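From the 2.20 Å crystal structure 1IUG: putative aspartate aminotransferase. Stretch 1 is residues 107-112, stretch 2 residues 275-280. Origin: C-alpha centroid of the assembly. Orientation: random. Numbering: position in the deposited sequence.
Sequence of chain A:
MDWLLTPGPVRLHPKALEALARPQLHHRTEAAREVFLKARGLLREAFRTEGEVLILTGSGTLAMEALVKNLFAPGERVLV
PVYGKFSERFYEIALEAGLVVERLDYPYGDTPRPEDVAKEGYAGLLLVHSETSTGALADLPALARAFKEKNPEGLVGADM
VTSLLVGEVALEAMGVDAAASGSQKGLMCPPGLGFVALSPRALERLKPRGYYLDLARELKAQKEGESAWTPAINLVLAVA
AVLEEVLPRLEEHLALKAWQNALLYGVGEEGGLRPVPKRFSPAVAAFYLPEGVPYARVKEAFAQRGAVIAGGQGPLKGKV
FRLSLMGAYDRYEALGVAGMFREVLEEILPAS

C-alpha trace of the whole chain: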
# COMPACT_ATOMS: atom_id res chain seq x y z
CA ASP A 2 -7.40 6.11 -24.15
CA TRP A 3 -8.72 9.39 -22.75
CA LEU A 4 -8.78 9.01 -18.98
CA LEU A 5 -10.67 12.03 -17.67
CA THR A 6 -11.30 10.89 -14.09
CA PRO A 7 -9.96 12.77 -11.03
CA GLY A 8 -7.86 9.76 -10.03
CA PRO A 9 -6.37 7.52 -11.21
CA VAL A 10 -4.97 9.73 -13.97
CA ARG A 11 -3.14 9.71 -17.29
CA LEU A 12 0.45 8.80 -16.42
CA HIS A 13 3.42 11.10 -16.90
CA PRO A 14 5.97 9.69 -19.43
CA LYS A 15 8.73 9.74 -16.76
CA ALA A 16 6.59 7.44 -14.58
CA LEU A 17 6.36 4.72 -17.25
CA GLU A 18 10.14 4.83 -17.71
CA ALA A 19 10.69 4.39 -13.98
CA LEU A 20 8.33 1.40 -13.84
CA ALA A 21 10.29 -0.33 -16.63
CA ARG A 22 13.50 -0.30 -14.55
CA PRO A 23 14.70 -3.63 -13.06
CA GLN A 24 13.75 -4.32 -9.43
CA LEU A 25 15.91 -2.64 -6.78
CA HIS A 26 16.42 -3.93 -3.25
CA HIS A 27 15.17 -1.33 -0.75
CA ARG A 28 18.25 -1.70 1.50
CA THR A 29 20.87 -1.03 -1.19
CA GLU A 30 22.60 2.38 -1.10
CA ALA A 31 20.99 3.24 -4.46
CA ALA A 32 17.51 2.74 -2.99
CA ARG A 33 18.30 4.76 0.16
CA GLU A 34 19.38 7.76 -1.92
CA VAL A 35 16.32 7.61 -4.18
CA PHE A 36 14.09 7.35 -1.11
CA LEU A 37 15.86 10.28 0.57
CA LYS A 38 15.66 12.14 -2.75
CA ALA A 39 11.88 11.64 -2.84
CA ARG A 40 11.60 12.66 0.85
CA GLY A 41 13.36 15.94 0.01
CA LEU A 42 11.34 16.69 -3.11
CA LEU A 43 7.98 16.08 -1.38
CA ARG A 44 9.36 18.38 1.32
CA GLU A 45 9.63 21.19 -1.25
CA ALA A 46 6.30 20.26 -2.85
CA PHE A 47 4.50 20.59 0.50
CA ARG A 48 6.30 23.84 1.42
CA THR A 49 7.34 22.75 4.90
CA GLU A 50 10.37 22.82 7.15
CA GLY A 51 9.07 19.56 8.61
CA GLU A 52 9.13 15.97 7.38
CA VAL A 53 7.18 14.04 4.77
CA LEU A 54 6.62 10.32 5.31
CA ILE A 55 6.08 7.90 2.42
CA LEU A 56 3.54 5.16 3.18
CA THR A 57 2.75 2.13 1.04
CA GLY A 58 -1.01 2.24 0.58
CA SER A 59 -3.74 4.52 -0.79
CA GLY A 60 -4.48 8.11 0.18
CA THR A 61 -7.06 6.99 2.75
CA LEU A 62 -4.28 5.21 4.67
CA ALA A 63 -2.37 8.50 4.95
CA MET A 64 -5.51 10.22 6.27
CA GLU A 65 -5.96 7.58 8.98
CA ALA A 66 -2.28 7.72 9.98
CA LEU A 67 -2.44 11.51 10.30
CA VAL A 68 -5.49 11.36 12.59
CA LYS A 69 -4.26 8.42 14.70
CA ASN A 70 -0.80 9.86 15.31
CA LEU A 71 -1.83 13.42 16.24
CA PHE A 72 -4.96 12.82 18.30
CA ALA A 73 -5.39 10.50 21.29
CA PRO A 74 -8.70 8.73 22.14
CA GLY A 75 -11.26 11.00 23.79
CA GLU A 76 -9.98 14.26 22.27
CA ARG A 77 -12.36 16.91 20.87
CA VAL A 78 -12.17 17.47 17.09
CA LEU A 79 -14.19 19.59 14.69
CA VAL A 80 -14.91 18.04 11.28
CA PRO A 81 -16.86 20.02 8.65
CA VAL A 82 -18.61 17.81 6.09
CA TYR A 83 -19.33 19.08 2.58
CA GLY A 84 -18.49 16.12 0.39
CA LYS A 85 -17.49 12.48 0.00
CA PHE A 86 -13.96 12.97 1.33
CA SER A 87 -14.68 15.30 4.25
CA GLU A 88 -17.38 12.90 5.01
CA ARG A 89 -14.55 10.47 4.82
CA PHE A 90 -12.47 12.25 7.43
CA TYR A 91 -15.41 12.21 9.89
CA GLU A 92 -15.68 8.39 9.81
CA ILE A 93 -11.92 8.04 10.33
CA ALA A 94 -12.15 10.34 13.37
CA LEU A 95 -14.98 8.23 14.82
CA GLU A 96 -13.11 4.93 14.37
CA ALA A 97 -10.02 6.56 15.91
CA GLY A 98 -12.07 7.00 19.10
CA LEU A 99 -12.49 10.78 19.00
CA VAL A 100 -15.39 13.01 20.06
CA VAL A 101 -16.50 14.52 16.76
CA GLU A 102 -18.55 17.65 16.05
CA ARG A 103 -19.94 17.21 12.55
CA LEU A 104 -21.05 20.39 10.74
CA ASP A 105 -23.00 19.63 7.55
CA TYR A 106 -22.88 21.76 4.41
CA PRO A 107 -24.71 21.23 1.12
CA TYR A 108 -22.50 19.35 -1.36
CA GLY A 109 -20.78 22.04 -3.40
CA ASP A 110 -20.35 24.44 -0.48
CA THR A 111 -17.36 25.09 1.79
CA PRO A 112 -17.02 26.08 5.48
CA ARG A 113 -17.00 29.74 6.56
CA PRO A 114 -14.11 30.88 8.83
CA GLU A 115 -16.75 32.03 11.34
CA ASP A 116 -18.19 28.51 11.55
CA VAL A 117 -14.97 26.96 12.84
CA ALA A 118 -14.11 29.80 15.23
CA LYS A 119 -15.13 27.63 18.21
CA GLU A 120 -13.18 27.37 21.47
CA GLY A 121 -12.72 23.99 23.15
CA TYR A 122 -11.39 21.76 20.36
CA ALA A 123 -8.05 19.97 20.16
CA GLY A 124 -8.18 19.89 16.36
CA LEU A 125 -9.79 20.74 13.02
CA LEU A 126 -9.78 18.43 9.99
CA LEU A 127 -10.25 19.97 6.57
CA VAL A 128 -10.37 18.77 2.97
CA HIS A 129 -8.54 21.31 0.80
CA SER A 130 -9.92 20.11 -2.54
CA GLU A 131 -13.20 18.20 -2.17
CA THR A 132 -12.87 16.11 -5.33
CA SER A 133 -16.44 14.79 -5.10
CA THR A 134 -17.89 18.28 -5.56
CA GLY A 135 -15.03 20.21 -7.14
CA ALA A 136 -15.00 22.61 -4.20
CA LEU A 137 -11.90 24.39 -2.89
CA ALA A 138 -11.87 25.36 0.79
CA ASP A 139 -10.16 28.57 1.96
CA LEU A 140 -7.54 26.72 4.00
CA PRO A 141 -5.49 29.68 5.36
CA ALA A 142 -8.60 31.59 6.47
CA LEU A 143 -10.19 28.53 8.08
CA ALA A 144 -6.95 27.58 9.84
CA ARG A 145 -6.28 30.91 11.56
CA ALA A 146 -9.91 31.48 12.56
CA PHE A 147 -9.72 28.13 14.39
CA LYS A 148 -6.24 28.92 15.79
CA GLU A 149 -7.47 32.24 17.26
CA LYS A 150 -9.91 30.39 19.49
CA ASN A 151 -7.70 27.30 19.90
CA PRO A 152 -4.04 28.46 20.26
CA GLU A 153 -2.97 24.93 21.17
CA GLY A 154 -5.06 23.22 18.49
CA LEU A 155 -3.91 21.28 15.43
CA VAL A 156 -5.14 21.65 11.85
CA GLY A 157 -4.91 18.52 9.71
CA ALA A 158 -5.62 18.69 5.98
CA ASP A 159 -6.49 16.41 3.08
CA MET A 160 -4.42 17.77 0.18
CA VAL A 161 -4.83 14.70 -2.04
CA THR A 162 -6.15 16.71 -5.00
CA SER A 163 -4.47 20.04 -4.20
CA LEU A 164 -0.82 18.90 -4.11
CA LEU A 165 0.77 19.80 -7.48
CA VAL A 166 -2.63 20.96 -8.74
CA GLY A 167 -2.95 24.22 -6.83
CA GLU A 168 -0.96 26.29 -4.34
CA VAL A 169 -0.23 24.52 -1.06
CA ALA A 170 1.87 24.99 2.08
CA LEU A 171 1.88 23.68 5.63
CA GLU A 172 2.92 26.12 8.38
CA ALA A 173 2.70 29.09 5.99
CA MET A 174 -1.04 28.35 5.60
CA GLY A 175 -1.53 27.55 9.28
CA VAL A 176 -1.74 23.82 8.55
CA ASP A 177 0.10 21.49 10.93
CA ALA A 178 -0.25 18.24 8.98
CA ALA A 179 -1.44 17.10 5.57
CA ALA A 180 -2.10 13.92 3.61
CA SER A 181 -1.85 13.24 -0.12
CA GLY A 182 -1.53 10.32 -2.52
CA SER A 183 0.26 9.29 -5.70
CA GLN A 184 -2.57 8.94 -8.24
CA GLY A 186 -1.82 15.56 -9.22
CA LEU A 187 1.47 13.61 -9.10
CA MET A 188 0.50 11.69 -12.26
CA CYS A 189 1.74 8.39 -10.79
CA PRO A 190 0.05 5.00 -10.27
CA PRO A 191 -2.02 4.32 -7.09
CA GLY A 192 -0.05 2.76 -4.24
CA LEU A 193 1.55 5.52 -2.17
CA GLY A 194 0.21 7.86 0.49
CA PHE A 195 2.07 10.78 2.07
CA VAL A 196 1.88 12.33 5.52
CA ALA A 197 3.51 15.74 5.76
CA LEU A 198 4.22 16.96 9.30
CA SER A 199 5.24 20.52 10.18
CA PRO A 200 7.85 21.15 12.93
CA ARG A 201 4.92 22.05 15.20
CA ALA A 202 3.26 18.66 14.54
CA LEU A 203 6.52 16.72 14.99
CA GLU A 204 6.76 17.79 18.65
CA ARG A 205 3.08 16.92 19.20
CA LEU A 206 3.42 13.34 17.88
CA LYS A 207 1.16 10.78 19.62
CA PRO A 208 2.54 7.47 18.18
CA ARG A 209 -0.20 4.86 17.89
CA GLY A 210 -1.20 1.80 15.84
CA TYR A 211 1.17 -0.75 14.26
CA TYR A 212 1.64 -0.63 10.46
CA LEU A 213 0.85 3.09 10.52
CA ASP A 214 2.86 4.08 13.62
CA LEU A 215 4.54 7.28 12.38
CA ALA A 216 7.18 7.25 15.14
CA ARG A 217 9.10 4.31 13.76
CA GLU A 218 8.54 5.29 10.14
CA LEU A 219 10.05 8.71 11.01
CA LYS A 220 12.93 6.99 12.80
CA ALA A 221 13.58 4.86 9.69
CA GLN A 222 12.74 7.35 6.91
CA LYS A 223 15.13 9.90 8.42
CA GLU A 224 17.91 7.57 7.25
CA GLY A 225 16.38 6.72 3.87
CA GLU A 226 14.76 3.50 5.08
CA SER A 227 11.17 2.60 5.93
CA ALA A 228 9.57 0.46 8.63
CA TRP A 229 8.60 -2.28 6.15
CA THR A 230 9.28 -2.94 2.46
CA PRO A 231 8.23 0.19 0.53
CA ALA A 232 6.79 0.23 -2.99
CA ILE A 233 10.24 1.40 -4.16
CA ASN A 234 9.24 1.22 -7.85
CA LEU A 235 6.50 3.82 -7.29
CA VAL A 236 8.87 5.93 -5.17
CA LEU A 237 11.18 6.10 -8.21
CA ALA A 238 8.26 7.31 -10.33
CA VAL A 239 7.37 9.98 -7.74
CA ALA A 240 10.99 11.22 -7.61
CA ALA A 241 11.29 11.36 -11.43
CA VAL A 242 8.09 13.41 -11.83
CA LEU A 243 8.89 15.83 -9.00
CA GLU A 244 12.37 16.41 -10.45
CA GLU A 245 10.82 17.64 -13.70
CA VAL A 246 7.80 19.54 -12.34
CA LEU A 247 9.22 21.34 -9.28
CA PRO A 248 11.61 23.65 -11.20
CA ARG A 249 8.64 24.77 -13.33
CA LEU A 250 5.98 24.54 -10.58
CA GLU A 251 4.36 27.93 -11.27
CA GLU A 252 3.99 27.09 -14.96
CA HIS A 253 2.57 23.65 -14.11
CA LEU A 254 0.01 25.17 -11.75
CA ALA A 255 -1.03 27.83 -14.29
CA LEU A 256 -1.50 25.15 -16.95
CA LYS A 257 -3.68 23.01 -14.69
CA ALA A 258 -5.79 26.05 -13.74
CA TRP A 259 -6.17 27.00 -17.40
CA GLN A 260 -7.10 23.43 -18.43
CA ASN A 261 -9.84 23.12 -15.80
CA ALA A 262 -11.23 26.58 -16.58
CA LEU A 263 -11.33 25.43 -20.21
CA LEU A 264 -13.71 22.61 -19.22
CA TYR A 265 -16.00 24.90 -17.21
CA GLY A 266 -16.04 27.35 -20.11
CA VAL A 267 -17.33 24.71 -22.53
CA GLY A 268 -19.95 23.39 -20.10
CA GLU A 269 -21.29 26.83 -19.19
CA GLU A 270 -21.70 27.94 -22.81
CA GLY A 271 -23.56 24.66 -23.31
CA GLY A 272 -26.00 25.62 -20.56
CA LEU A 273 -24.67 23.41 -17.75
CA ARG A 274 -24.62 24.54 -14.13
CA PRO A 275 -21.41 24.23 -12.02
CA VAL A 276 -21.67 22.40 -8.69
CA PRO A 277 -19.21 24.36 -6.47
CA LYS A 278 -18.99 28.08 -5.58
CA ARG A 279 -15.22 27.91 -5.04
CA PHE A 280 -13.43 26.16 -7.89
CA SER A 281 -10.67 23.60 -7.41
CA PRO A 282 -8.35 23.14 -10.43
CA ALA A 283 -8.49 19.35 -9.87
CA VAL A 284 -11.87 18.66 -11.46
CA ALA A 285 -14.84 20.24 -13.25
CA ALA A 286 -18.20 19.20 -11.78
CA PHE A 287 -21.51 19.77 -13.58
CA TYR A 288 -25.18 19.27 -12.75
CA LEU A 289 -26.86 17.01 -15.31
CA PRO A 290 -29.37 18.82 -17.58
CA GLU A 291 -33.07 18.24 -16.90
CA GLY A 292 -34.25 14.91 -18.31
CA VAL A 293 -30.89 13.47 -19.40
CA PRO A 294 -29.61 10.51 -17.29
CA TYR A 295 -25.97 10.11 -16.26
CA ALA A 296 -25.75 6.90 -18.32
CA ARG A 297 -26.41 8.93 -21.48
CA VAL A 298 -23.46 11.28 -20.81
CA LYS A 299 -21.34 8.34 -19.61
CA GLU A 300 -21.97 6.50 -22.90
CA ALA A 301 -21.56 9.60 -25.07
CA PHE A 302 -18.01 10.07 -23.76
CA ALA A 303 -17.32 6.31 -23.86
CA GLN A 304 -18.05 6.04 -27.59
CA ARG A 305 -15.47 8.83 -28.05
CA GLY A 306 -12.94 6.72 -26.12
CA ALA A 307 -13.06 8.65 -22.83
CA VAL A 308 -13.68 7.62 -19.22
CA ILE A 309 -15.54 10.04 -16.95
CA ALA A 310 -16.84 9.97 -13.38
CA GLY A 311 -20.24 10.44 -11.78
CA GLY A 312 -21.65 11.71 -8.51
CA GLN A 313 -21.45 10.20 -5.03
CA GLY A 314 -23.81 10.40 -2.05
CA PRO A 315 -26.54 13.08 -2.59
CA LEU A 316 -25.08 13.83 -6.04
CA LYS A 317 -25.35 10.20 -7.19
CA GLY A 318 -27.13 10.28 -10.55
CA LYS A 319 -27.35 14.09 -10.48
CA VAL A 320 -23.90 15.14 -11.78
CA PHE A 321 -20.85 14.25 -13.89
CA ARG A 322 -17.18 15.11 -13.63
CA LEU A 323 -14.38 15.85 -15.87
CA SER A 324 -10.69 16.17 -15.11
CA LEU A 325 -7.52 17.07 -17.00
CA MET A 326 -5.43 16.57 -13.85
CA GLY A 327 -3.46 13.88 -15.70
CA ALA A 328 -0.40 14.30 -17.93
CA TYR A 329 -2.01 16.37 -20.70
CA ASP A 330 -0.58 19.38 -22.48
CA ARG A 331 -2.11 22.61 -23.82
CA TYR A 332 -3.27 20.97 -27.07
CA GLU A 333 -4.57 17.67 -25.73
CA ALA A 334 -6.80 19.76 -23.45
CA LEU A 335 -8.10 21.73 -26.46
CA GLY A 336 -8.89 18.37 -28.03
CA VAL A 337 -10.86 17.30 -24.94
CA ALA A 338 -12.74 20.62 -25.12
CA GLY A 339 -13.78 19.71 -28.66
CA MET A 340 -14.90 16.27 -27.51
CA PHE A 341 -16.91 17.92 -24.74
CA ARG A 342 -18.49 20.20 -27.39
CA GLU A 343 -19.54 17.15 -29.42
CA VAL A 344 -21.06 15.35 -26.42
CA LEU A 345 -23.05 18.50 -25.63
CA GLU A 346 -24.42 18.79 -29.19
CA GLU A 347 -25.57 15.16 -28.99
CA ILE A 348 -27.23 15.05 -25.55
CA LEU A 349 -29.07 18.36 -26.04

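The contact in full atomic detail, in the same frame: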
# COMPACT_ATOMS: atom_id res chain seq x y z
N PRO A 107 -24.19 21.81 2.36
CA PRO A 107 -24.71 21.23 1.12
C PRO A 107 -23.52 20.90 0.20
O PRO A 107 -22.56 21.66 0.13
CB PRO A 107 -25.53 22.37 0.53
CG PRO A 107 -26.02 23.10 1.75
CD PRO A 107 -24.78 23.14 2.61
N TYR A 108 -23.57 19.74 -0.45
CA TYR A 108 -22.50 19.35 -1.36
C TYR A 108 -22.31 20.45 -2.39
O TYR A 108 -23.26 20.87 -3.06
CB TYR A 108 -22.83 18.01 -2.05
CG TYR A 108 -22.41 16.77 -1.28
CD1 TYR A 108 -21.85 15.68 -1.93
CD2 TYR A 108 -22.59 16.69 0.11
CE1 TYR A 108 -21.48 14.53 -1.24
CE2 TYR A 108 -22.22 15.54 0.82
CZ TYR A 108 -21.67 14.46 0.13
OH TYR A 108 -21.32 13.32 0.82
N GLY A 109 -21.09 20.97 -2.47
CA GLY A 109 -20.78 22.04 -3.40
C GLY A 109 -20.35 23.28 -2.64
O GLY A 109 -19.72 24.18 -3.20
N ASP A 110 -20.70 23.32 -1.36
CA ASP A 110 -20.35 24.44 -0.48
C ASP A 110 -19.09 24.16 0.32
O ASP A 110 -18.59 23.03 0.35
CB ASP A 110 -21.50 24.74 0.49
CG ASP A 110 -22.68 25.43 -0.18
OD1 ASP A 110 -23.02 25.08 -1.33
OD2 ASP A 110 -23.27 26.33 0.45
N THR A 111 -18.56 25.20 0.96
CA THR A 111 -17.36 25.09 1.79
C THR A 111 -17.61 25.84 3.10
O THR A 111 -18.44 26.74 3.16
CB THR A 111 -16.11 25.69 1.09
OG1 THR A 111 -16.36 27.04 0.71
CG2 THR A 111 -15.73 24.87 -0.14
N PRO A 112 -16.89 25.46 4.16
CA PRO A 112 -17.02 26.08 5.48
C PRO A 112 -16.63 27.55 5.51
O PRO A 112 -15.76 27.99 4.76
CB PRO A 112 -16.05 25.26 6.34
CG PRO A 112 -15.99 23.94 5.64
CD PRO A 112 -15.93 24.34 4.21
N PRO A 275 -22.52 24.70 -12.87
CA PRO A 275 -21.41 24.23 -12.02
C PRO A 275 -21.92 23.85 -10.63
O PRO A 275 -22.88 24.43 -10.13
CB PRO A 275 -20.51 25.46 -11.94
CG PRO A 275 -20.74 26.13 -13.24
CD PRO A 275 -22.24 26.05 -13.38
N VAL A 276 -21.28 22.86 -10.02
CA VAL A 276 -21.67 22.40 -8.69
C VAL A 276 -21.11 23.25 -7.54
O VAL A 276 -21.87 23.66 -6.65
CB VAL A 276 -21.28 20.92 -8.47
CG1 VAL A 276 -21.64 20.46 -7.07
CG2 VAL A 276 -21.98 20.05 -9.49
N PRO A 277 -19.80 23.55 -7.54
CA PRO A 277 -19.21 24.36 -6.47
C PRO A 277 -19.26 25.88 -6.66
O PRO A 277 -19.53 26.37 -7.76
CB PRO A 277 -17.77 23.87 -6.45
CG PRO A 277 -17.49 23.71 -7.91
CD PRO A 277 -18.74 23.03 -8.44
N LYS A 278 -19.02 26.61 -5.57
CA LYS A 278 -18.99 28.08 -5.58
C LYS A 278 -17.52 28.46 -5.74
O LYS A 278 -17.18 29.41 -6.44
CB LYS A 278 -19.50 28.65 -4.25
CG LYS A 278 -20.89 28.19 -3.82
CD LYS A 278 -21.96 28.57 -4.85
CE LYS A 278 -23.36 28.12 -4.42
NZ LYS A 278 -23.39 27.41 -3.10
N ARG A 279 -16.66 27.73 -5.02
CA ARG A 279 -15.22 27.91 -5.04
C ARG A 279 -14.68 26.79 -5.92
O ARG A 279 -14.92 25.61 -5.64
CB ARG A 279 -14.66 27.76 -3.63
CG ARG A 279 -14.60 29.04 -2.82
CD ARG A 279 -13.71 30.08 -3.48
NE ARG A 279 -12.93 30.82 -2.49
CZ ARG A 279 -11.86 30.33 -1.85
NH1 ARG A 279 -11.43 29.10 -2.09
NH2 ARG A 279 -11.20 31.10 -0.99
N PHE A 280 -13.94 27.15 -6.95
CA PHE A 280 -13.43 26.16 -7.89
C PHE A 280 -12.03 25.62 -7.65
O PHE A 280 -11.07 26.38 -7.53
CB PHE A 280 -13.55 26.70 -9.32
CG PHE A 280 -14.94 27.16 -9.67
CD1 PHE A 280 -15.38 28.42 -9.29
CD2 PHE A 280 -15.81 26.32 -10.35
CE1 PHE A 280 -16.68 28.84 -9.58
CE2 PHE A 280 -17.10 26.73 -10.65
CZ PHE A 280 -17.54 27.99 -10.26
O HOH W 1 -17.69 25.95 -3.20

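Two irregular loop segments, far apart in sequence, run side by side in nearly the same direction and meet in a small, largely polar contact centred on the carbonyl of G109 and closed by one salt bridge. The touching parts, 108-111 and 276-279, lie only 7° apart in direction, and the backbones come nearest at G109 and P277, whose CA atoms are 4.2 Å apart. Together the stretches bury 239 Å². On the first stretch, P107 to D110 form a type II beta turn, closed by the hydrogen bond from D110 N to P107 O (2.9 Å). G109 has the positive phi of this turn (117°), where a CB would jam against the preceding carbonyl; an ideal CB would also lie 2.7 Å from V276 O, so glycine suits both the turn and the close packing. Without a side chain, G109 CA approaches V276 O to 3.8 Å. The G109 carbonyl then serves several partners. P277 points its CA-H at this oxygen (P277 CA to G109 O, 3.3 Å), while K278 N makes a weak, long hydrogen bond to G109 O (3.5 Å, 143°). Water 1 donates to G109 O (2.7 Å) and accepts from R279 N (2.7 Å), extending the backbone link by one residue where the chains do not bond directly. The exposed K278 sends its long chain back across the gap to pair its ammonium with the D110 carboxylate (K278 NZ to D110 OD1, 2.9 Å), a charged tie beside the backbone contacts. The remaining contacts are loose van der Waals ones of carbon against oxygen: V276 CG1 lies 4.3 Å from Y108 O, and R279 CG 4.4 Å from T111 OG1, before the R279 guanidinium leads away. The Y108 ring also leads away from the second stretch.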